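Local structure of ABC sugar (Ribose) transporter, periplasmic substrate-binding subunit (Rhodobacter sphaeroides, 3L49) at residues L116-V119 / A120-G124; P138-K141 / I142-D145; D145-K148 / Y149-A153; Y176-V179 / T180-L183. The protein probably binds a sugar in the periplasm as the substrate-binding subunit of an ABC transporter, with ribose the suggested but unconfirmed ligand. One frame throughout, in Å; residues are numbered along the deposited sequence.

Contact 1 (L116-V119 / A120-G124)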
loop_
_atom_site.group_PDB
_atom_site.type_symbol
_atom_site.label_atom_id
_atom_site.label_comp_id
_atom_site.label_asym_id
_atom_site.label_seq_id
_atom_site.Cartn_x
_atom_site.Cartn_y
_atom_site.Cartn_z
ATOM N N LEU A 116 16.506 5.486 0.296
ATOM C CA LEU A 116 17.772 5.976 -0.242
ATOM C C LEU A 116 17.651 7.405 -0.748
ATOM O O LEU A 116 18.547 8.226 -0.520
ATOM C CB LEU A 116 18.291 5.054 -1.348
ATOM C CG LEU A 116 18.922 3.736 -0.901
ATOM C CD1 LEU A 116 18.865 2.731 -2.031
ATOM C CD2 LEU A 116 20.354 3.956 -0.417
ATOM N N GLN A 117 16.535 7.700 -1.417
ATOM C CA GLN A 117 16.233 9.059 -1.869
ATOM C C GLN A 117 16.154 10.052 -0.708
ATOM O O GLN A 117 16.676 11.165 -0.788
ATOM C CB GLN A 117 14.921 9.085 -2.649
ATOM C CG GLN A 117 14.675 10.409 -3.319
ATOM C CD GLN A 117 15.757 10.716 -4.323
ATOM O OE1 GLN A 117 16.008 9.922 -5.231
ATOM N NE2 GLN A 117 16.424 11.857 -4.157
ATOM N N MET A 118 15.497 9.622 0.362
ATOM C CA MET A 118 15.341 10.408 1.579
ATOM C C MET A 118 16.690 10.780 2.216
ATOM O O MET A 118 16.902 11.930 2.601
ATOM C CB MET A 118 14.462 9.635 2.566
ATOM C CG MET A 118 13.999 10.425 3.786
ATOM S SD MET A 118 12.918 9.484 4.885
ATOM C CE MET A 118 12.139 8.391 3.724
ATOM N N VAL A 119 17.601 9.812 2.305
ATOM C CA VAL A 119 18.913 10.066 2.906
ATOM C C VAL A 119 19.837 10.866 1.970
ATOM O O VAL A 119 20.650 11.679 2.426
ATOM C CB VAL A 119 19.564 8.769 3.506
ATOM C CG1 VAL A 119 19.593 7.662 2.515
ATOM C CG2 VAL A 119 20.966 9.028 4.011
ATOM N N ALA A 120 19.665 10.669 0.663
ATOM C CA ALA A 120 20.331 11.505 -0.337
ATOM C C ALA A 120 19.891 12.966 -0.216
ATOM O O ALA A 120 20.735 13.862 -0.199
ATOM C CB ALA A 120 20.081 10.977 -1.756
ATOM N N ASP A 121 18.581 13.195 -0.118
ATOM C CA ASP A 121 18.031 14.547 0.064
ATOM C C ASP A 121 18.431 15.171 1.405
ATOM O O ASP A 121 18.607 16.381 1.495
ATOM C CB ASP A 121 16.504 14.543 -0.044
ATOM C CG ASP A 121 15.998 14.287 -1.464
ATOM O OD1 ASP A 121 14.777 14.056 -1.628
ATOM O OD2 ASP A 121 16.803 14.315 -2.414
ATOM N N LEU A 122 18.559 14.341 2.441
ATOM C CA LEU A 122 19.066 14.785 3.740
ATOM C C LEU A 122 20.567 15.071 3.722
ATOM O O LEU A 122 21.078 15.778 4.592
ATOM C CB LEU A 122 18.761 13.742 4.816
ATOM C CG LEU A 122 17.353 13.721 5.403
ATOM C CD1 LEU A 122 17.149 12.435 6.161
ATOM C CD2 LEU A 122 17.117 14.931 6.307
ATOM N N GLY A 123 21.268 14.511 2.735
ATOM C CA GLY A 123 22.720 14.617 2.657
ATOM C C GLY A 123 23.424 13.815 3.743
ATOM O O GLY A 123 24.501 14.199 4.197
ATOM N N GLY A 124 22.802 12.715 4.169
ATOM C CA GLY A 124 23.417 11.779 5.103
ATOM C C GLY A 124 23.312 12.150 6.570
ATOM O O GLY A 124 23.870 11.461 7.426
#
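The carboxylate of Asp-121 is held at both oxygens: Gln-117 NE2 donates to Asp-121 OD2 at 3.0 Å across one helical turn, and OD1 is hydrogen-bonded to the hydroxyl of Tyr-221. The amide is aimed well, with the acceptor only 2° out of its plane, but it meets the oxygen from above the carboxylate, 45° out of that plane, and the hydrogen bond is far from straight. A bend at chi2 (62°) turns the Gln-117 amide along the helix to the aspartate. Between the same two residues the backbone adds a bond from Asp-121 N to Gln-117 O, 2.9 Å long.

On the buried side Met-118 CG lies 4.4 Å from Leu-122 CD1, a loose apolar touch, and both side chains also rest on Val-128 of strand 126-131. Val-119 sends CG2, anti to its amide nitrogen, to within 3.8 Å of Gly-124 CA, packing one methyl against the chain as it leaves the helix. Gly-124 N then bonds back to Val-119 O at 3.0 Å, and Gly-123 N to Ala-120 O at 3.1 Å. With Gly-123 at positive phi as the C-prime residue, this is the Schellman motif that closes helix 107-122.

Contact 2 (P138-K141 / I142-D145)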
loop_
_atom_site.group_PDB
_atom_site.type_symbol
_atom_site.label_atom_id
_atom_site.label_comp_id
_atom_site.label_asym_id
_atom_site.label_seq_id
_atom_site.Cartn_x
_atom_site.Cartn_y
_atom_site.Cartn_z
ATOM N N PRO A 138 1.316 -6.740 5.023
ATOM C CA PRO A 138 2.534 -7.268 4.386
ATOM C C PRO A 138 3.402 -6.258 3.619
ATOM O O PRO A 138 4.608 -6.195 3.871
ATOM C CB PRO A 138 1.989 -8.345 3.442
ATOM C CG PRO A 138 0.806 -8.870 4.158
ATOM C CD PRO A 138 0.196 -7.693 4.891
ATOM N N VAL A 139 2.803 -5.476 2.716
ATOM C CA VAL A 139 3.567 -4.509 1.910
ATOM C C VAL A 139 4.159 -3.359 2.731
ATOM O O VAL A 139 5.252 -2.877 2.440
ATOM C CB VAL A 139 2.780 -3.978 0.681
ATOM C CG1 VAL A 139 2.325 -5.135 -0.184
ATOM C CG2 VAL A 139 1.579 -3.101 1.088
ATOM N N CYS A 140 3.469 -2.965 3.792
ATOM C CA CYS A 140 3.965 -1.919 4.672
ATOM C C CYS A 140 5.042 -2.445 5.609
ATOM O O CYS A 140 5.902 -1.688 6.062
ATOM C CB CYS A 140 2.810 -1.293 5.454
ATOM S SG CYS A 140 1.850 -0.098 4.482
ATOM N N LYS A 141 4.977 -3.742 5.897
ATOM C CA LYS A 141 6.012 -4.446 6.661
ATOM C C LYS A 141 7.323 -4.423 5.884
ATOM O O LYS A 141 8.377 -4.123 6.451
ATOM C CB LYS A 141 5.565 -5.891 6.923
ATOM C CG LYS A 141 6.324 -6.644 8.005
ATOM C CD LYS A 141 7.350 -7.603 7.429
ATOM C CE LYS A 141 7.910 -8.512 8.501
ATOM N NZ LYS A 141 6.943 -9.595 8.828
ATOM N N ILE A 142 7.240 -4.724 4.584
ATOM C CA ILE A 142 8.401 -4.709 3.698
ATOM C C ILE A 142 8.937 -3.287 3.553
ATOM O O ILE A 142 10.132 -3.050 3.751
ATOM C CB ILE A 142 8.082 -5.307 2.303
ATOM C CG1 ILE A 142 7.622 -6.770 2.424
ATOM C CG2 ILE A 142 9.302 -5.197 1.386
ATOM C CD1 ILE A 142 6.875 -7.305 1.172
ATOM N N ARG A 143 8.047 -2.340 3.243
ATOM C CA ARG A 143 8.433 -0.936 3.067
ATOM C C ARG A 143 9.120 -0.340 4.299
ATOM O O ARG A 143 10.097 0.392 4.173
ATOM C CB ARG A 143 7.229 -0.090 2.663
ATOM C CG ARG A 143 6.803 -0.254 1.214
ATOM C CD ARG A 143 5.352 0.145 1.063
ATOM N NE ARG A 143 4.738 -0.344 -0.167
ATOM C CZ ARG A 143 3.440 -0.255 -0.435
ATOM N NH1 ARG A 143 2.624 0.302 0.447
ATOM N NH2 ARG A 143 2.955 -0.709 -1.592
ATOM N N TYR A 144 8.623 -0.679 5.484
ATOM C CA TYR A 144 9.245 -0.240 6.729
ATOM C C TYR A 144 10.593 -0.908 6.978
ATOM O O TYR A 144 11.551 -0.229 7.356
ATOM C CB TYR A 144 8.310 -0.468 7.918
ATOM C CG TYR A 144 8.904 -0.052 9.242
ATOM C CD1 TYR A 144 8.877 1.286 9.647
ATOM C CD2 TYR A 144 9.504 -0.992 10.088
ATOM C CE1 TYR A 144 9.430 1.677 10.863
ATOM C CE2 TYR A 144 10.054 -0.615 11.304
ATOM C CZ TYR A 144 10.015 0.719 11.677
ATOM O OH TYR A 144 10.556 1.096 12.869
ATOM N N ASP A 145 10.659 -2.228 6.783
ATOM C CA ASP A 145 11.899 -2.990 7.004
ATOM C C ASP A 145 13.074 -2.497 6.157
ATOM O O ASP A 145 14.201 -2.381 6.659
ATOM C CB ASP A 145 11.688 -4.486 6.751
ATOM C CG ASP A 145 10.968 -5.189 7.900
ATOM O OD1 ASP A 145 10.470 -6.316 7.684
ATOM O OD2 ASP A 145 10.896 -4.631 9.015
#
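The guanidinium of Arg-143 has Val-139 on one face: CG2 sits 3.5 Å above the plane, offset toward the rim, with 3.6 Å from Val-139 CG2 to Arg-143 NH1. Cys-140 SG approaches the same group obliquely, 4.1 Å from Arg-143 NH1. The arginine is drawn out straight from CG to NE (chi2 157°, chi3 -163°) and runs back alongside Val-139, both side chains pointing the same way. Its aliphatic part lies over the backbone, with Arg-143 CD 3.3 Å from Val-139 O. The polar end is directed elsewhere: NE donates to Asn-107 OD1, while NH1 hydrogen-bonds an unidentified bound ligand and makes a weak bond to Cys-198 O. Asn-107 is thus a second-shell partner that can orient the guanidinium, although the ligand probably came from the crystallisation liquor and does not identify the natural substrate.

One turn along, on another side of the helix, Lys-141 and Asp-145 meet without a salt bridge. The methylene Lys-141 CD comes within 3.4 Å of Asp-145 OD1, whereas NZ stays 4.9 Å from that oxygen, leaving at most a through-space attraction. Asp-145 OD2 is bonded to the hydroxyl of Tyr-135.

Helix 138-152 starts here and links strand 126-131 to strand 157-159 in a beta-alpha-beta unit. The disulfide from Cys-140 to Cys-198 ties it to the chain just after strand 194-197, Arg-143 and Tyr-144 touch Trp-196 in that strand, and Val-139 and Ile-142 pack on the start of helix 107-122.

Contact 3 (D145-K148 / Y149-A153)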
loop_
_atom_site.group_PDB
_atom_site.type_symbol
_atom_site.label_atom_id
_atom_site.label_comp_id
_atom_site.label_asym_id
_atom_site.label_seq_id
_atom_site.Cartn_x
_atom_site.Cartn_y
_atom_site.Cartn_z
ATOM N N ASP A 145 10.659 -2.228 6.783
ATOM C CA ASP A 145 11.899 -2.990 7.004
ATOM C C ASP A 145 13.074 -2.497 6.157
ATOM O O ASP A 145 14.201 -2.381 6.659
ATOM C CB ASP A 145 11.688 -4.486 6.751
ATOM C CG ASP A 145 10.968 -5.189 7.900
ATOM O OD1 ASP A 145 10.470 -6.316 7.684
ATOM O OD2 ASP A 145 10.896 -4.631 9.015
ATOM N N GLN A 146 12.795 -2.202 4.886
ATOM C CA GLN A 146 13.812 -1.735 3.942
ATOM C C GLN A 146 14.327 -0.364 4.313
ATOM O O GLN A 146 15.519 -0.106 4.198
ATOM C CB GLN A 146 13.273 -1.720 2.504
ATOM C CG GLN A 146 12.869 -3.101 1.951
ATOM C CD GLN A 146 14.072 -3.996 1.646
ATOM O OE1 GLN A 146 14.595 -4.679 2.522
ATOM N NE2 GLN A 146 14.498 -3.995 0.400
ATOM N N MET A 147 13.423 0.500 4.767
ATOM C CA MET A 147 13.772 1.837 5.242
ATOM C C MET A 147 14.738 1.727 6.417
ATOM O O MET A 147 15.796 2.364 6.428
ATOM C CB MET A 147 12.494 2.628 5.622
ATOM C CG MET A 147 12.698 4.111 6.054
ATOM S SD MET A 147 12.913 4.373 7.850
ATOM C CE MET A 147 11.769 3.180 8.497
ATOM N N LYS A 148 14.377 0.889 7.380
ATOM C CA LYS A 148 15.137 0.775 8.604
ATOM C C LYS A 148 16.504 0.141 8.345
ATOM O O LYS A 148 17.510 0.580 8.912
ATOM C CB LYS A 148 14.332 0.020 9.668
ATOM C CG LYS A 148 14.962 0.091 11.056
ATOM C CD LYS A 148 14.039 0.727 12.078
ATOM C CE LYS A 148 13.350 -0.308 12.933
ATOM N NZ LYS A 148 14.243 -0.980 13.919
ATOM N N TYR A 149 16.537 -0.856 7.459
ATOM C CA TYR A 149 17.792 -1.506 7.060
ATOM C C TYR A 149 18.774 -0.523 6.394
ATOM O O TYR A 149 19.949 -0.472 6.758
ATOM C CB TYR A 149 17.521 -2.727 6.160
ATOM C CG TYR A 149 18.777 -3.494 5.798
ATOM C CD1 TYR A 149 19.230 -3.550 4.477
ATOM C CD2 TYR A 149 19.537 -4.134 6.783
ATOM C CE1 TYR A 149 20.395 -4.249 4.138
ATOM C CE2 TYR A 149 20.705 -4.827 6.455
ATOM C CZ TYR A 149 21.123 -4.884 5.133
ATOM O OH TYR A 149 22.281 -5.555 4.814
ATOM N N VAL A 150 18.271 0.256 5.436
ATOM C CA VAL A 150 19.019 1.326 4.769
ATOM C C VAL A 150 19.576 2.372 5.744
ATOM O O VAL A 150 20.730 2.811 5.612
ATOM C CB VAL A 150 18.142 2.001 3.673
ATOM C CG1 VAL A 150 18.642 3.391 3.311
ATOM C CG2 VAL A 150 18.098 1.128 2.439
ATOM N N LEU A 151 18.767 2.735 6.738
ATOM C CA LEU A 151 19.149 3.743 7.728
ATOM C C LEU A 151 20.235 3.285 8.687
ATOM O O LEU A 151 20.919 4.124 9.284
ATOM C CB LEU A 151 17.926 4.257 8.498
ATOM C CG LEU A 151 17.379 5.621 8.062
ATOM C CD1 LEU A 151 16.840 5.611 6.631
ATOM C CD2 LEU A 151 16.315 6.113 9.029
ATOM N N GLU A 152 20.400 1.966 8.820
ATOM C CA GLU A 152 21.495 1.372 9.589
ATOM C C GLU A 152 22.859 1.820 9.072
ATOM O O GLU A 152 23.785 2.013 9.860
ATOM C CB GLU A 152 21.444 -0.154 9.552
ATOM C CG GLU A 152 20.281 -0.804 10.293
ATOM C CD GLU A 152 20.185 -2.310 10.029
ATOM O OE1 GLU A 152 19.101 -2.895 10.261
ATOM O OE2 GLU A 152 21.190 -2.911 9.586
ATOM N N ALA A 153 22.971 1.990 7.754
ATOM C CA ALA A 153 24.222 2.394 7.111
ATOM C C ALA A 153 24.594 3.867 7.347
ATOM O O ALA A 153 25.734 4.272 7.101
ATOM C CB ALA A 153 24.169 2.090 5.612
#
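Met-147 and Leu-151 make the side-chain touch here, one turn apart: the sulfur SD of Met-147 lies 4.0 Å from Leu-151 CD2. Met-147 CG stands anti to the amide nitrogen (chi1 -176°), then the chain turns at chi2 and again at chi3, which folds the thioether round so that the sulfur, not the terminal methyl, faces the leucine. The other branch of Leu-151, CD1, lies 3.4 Å from Met-147 O, so the isobutyl group packs against both the side chain and the backbone of the same residue. Leu-151 N bonds to that carbonyl at 3.0 Å.

Next to this pair Val-150 presses its CG2 methyl to 3.4 Å from Gln-146 O, the carbonyl that its own amide uses. On the outer side Glu-152 lays CG 3.4 Å from Lys-148 O, but the charged ends stay apart, with 6.4 Å between Lys-148 NZ and Glu-152 OE1. Glu-152 N makes a weak bond to Lys-148 O (3.2 Å, 134°).

In the second shell, Gln-146 NE2 donates to the backbone oxygen of Tyr-108, a polar tie between two helices. Met-147 and Val-150 touch Ala-115 of helix 107-122, and Val-150 reaches Leu-116 as well. Leu-151 settles on Val-157 and Ile-159, so the far end of helix 138-152 packs on helix 107-122 with one side and with another on the edge strand 157-159 that follows it.

Contact 4 (Y176-V179 / T180-L183)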
loop_
_atom_site.group_PDB
_atom_site.type_symbol
_atom_site.label_atom_id
_atom_site.label_comp_id
_atom_site.label_asym_id
_atom_site.label_seq_id
_atom_site.Cartn_x
_atom_site.Cartn_y
_atom_site.Cartn_z
ATOM N N TYR A 176 -1.929 15.484 9.567
ATOM C CA TYR A 176 -1.759 16.937 9.693
ATOM C C TYR A 176 -1.625 17.336 11.176
ATOM O O TYR A 176 -0.720 18.097 11.537
ATOM C CB TYR A 176 -2.964 17.624 9.041
ATOM C CG TYR A 176 -2.967 19.144 8.951
ATOM C CD1 TYR A 176 -3.062 19.779 7.712
ATOM C CD2 TYR A 176 -2.963 19.946 10.097
ATOM C CE1 TYR A 176 -3.115 21.168 7.621
ATOM C CE2 TYR A 176 -2.994 21.330 10.017
ATOM C CZ TYR A 176 -3.072 21.938 8.781
ATOM O OH TYR A 176 -3.115 23.314 8.713
ATOM N N SER A 177 -2.523 16.811 12.013
ATOM C CA SER A 177 -2.547 17.108 13.454
ATOM C C SER A 177 -1.336 16.565 14.187
ATOM O O SER A 177 -0.800 17.231 15.075
ATOM C CB SER A 177 -3.815 16.559 14.107
ATOM O OG SER A 177 -4.971 17.030 13.433
ATOM N N ASN A 178 -0.915 15.358 13.816
ATOM C CA ASN A 178 0.287 14.747 14.384
ATOM C C ASN A 178 1.567 15.512 14.044
ATOM O O ASN A 178 2.435 15.698 14.907
ATOM C CB ASN A 178 0.410 13.299 13.936
ATOM C CG ASN A 178 -0.591 12.395 14.609
ATOM O OD1 ASN A 178 -0.882 12.540 15.794
ATOM N ND2 ASN A 178 -1.126 11.443 13.853
ATOM N N VAL A 179 1.663 15.965 12.795
ATOM C CA VAL A 179 2.835 16.706 12.328
ATOM C C VAL A 179 2.925 18.064 13.036
ATOM O O VAL A 179 4.002 18.469 13.471
ATOM C CB VAL A 179 2.846 16.837 10.772
ATOM C CG1 VAL A 179 3.961 17.751 10.291
ATOM C CG2 VAL A 179 3.030 15.475 10.143
ATOM N N THR A 180 1.775 18.728 13.173
ATOM C CA THR A 180 1.652 19.988 13.907
ATOM C C THR A 180 2.127 19.851 15.367
ATOM O O THR A 180 2.863 20.709 15.860
ATOM C CB THR A 180 0.195 20.524 13.860
ATOM O OG1 THR A 180 -0.296 20.488 12.511
ATOM C CG2 THR A 180 0.126 21.956 14.388
ATOM N N ASP A 181 1.716 18.769 16.032
ATOM C CA ASP A 181 2.176 18.436 17.384
ATOM C C ASP A 181 3.693 18.329 17.433
ATOM O O ASP A 181 4.336 18.872 18.326
ATOM C CB ASP A 181 1.579 17.101 17.854
ATOM C CG ASP A 181 0.082 17.175 18.128
ATOM O OD1 ASP A 181 -0.501 18.283 18.055
ATOM O OD2 ASP A 181 -0.514 16.108 18.414
ATOM N N MET A 182 4.250 17.646 16.438
ATOM C CA MET A 182 5.665 17.313 16.405
ATOM C C MET A 182 6.537 18.513 16.048
ATOM O O MET A 182 7.676 18.610 16.508
ATOM C CB MET A 182 5.890 16.141 15.444
ATOM C CG MET A 182 6.860 15.073 15.952
ATOM S SD MET A 182 6.588 14.382 17.609
ATOM C CE MET A 182 4.912 13.767 17.507
ATOM N N LEU A 183 5.993 19.426 15.243
ATOM C CA LEU A 183 6.665 20.693 14.921
ATOM C C LEU A 183 6.682 21.642 16.121
ATOM O O LEU A 183 7.596 22.459 16.258
ATOM C CB LEU A 183 5.986 21.387 13.739
ATOM C CG LEU A 183 6.152 20.785 12.339
ATOM C CD1 LEU A 183 5.064 21.289 11.395
ATOM C CD2 LEU A 183 7.539 21.072 11.772
#
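Tyr-176 and Thr-180 lean across each other at an angle, and the threonine hydroxyl approaches both the ring and the carbonyl oxygen of Tyr-176. Thr-180 OG1 is 3.6 Å from Tyr-176 CD2, an oblique approach to the ring, while it donates to Tyr-176 O at 2.6 Å. The carbonyl also takes the amide Thr-180 N at 3.0 Å, and the two donors arrive from opposite faces of its plane. Pointing OG1 away from its own carbonyl carbon (chi1 -48°) swings the hydroxyl back along the helix to that acceptor.

Val-179 and Leu-183 are arranged differently, side by side and pointing the same way, with Val-179 CG1 3.9 Å from Leu-183 CD1. The leucine also leans on the backbone, its CG 3.4 Å from Val-179 O, and Leu-183 N bonds to Val-179 O at 2.8 Å.

Val-179 is buried against Ala-206 and Phe-131, and the Tyr-176 ring packs on Gln-208, Ala-209 and Ala-212 of helix 200-212. Asn-178 and Met-182 turn to strand 126-131 and Leu-164. The result is an ordinary amphipathic helix flanking the sheet of a periplasmic binding protein, with a threonine hydroxyl doubling the i to i-4 backbone bond.

Overall arrangement
All four are local contacts within helices packed round one part of the mixed sheet, none of them wholly core. Contact 2 lies deepest, its centre about 9 Å from the chain's centre against 19 to 23 Å for the others, and it alone bears the disulfide and reaches the unknown ligand. Contacts 2 and 3 are successive parts of helix 138-152 and share Asp-145. Contact 3 touches contact 1 through Val-150 and Leu-116, whereas contact 4 stands clear of the others. The chemistry differs: an arginine at the ligand and a disulfide in contact 2, apolar packing in contact 3, an amide-carboxylate pair and terminal glycines in contact 1, and a threonine hydroxyl on the more superficial contact 4.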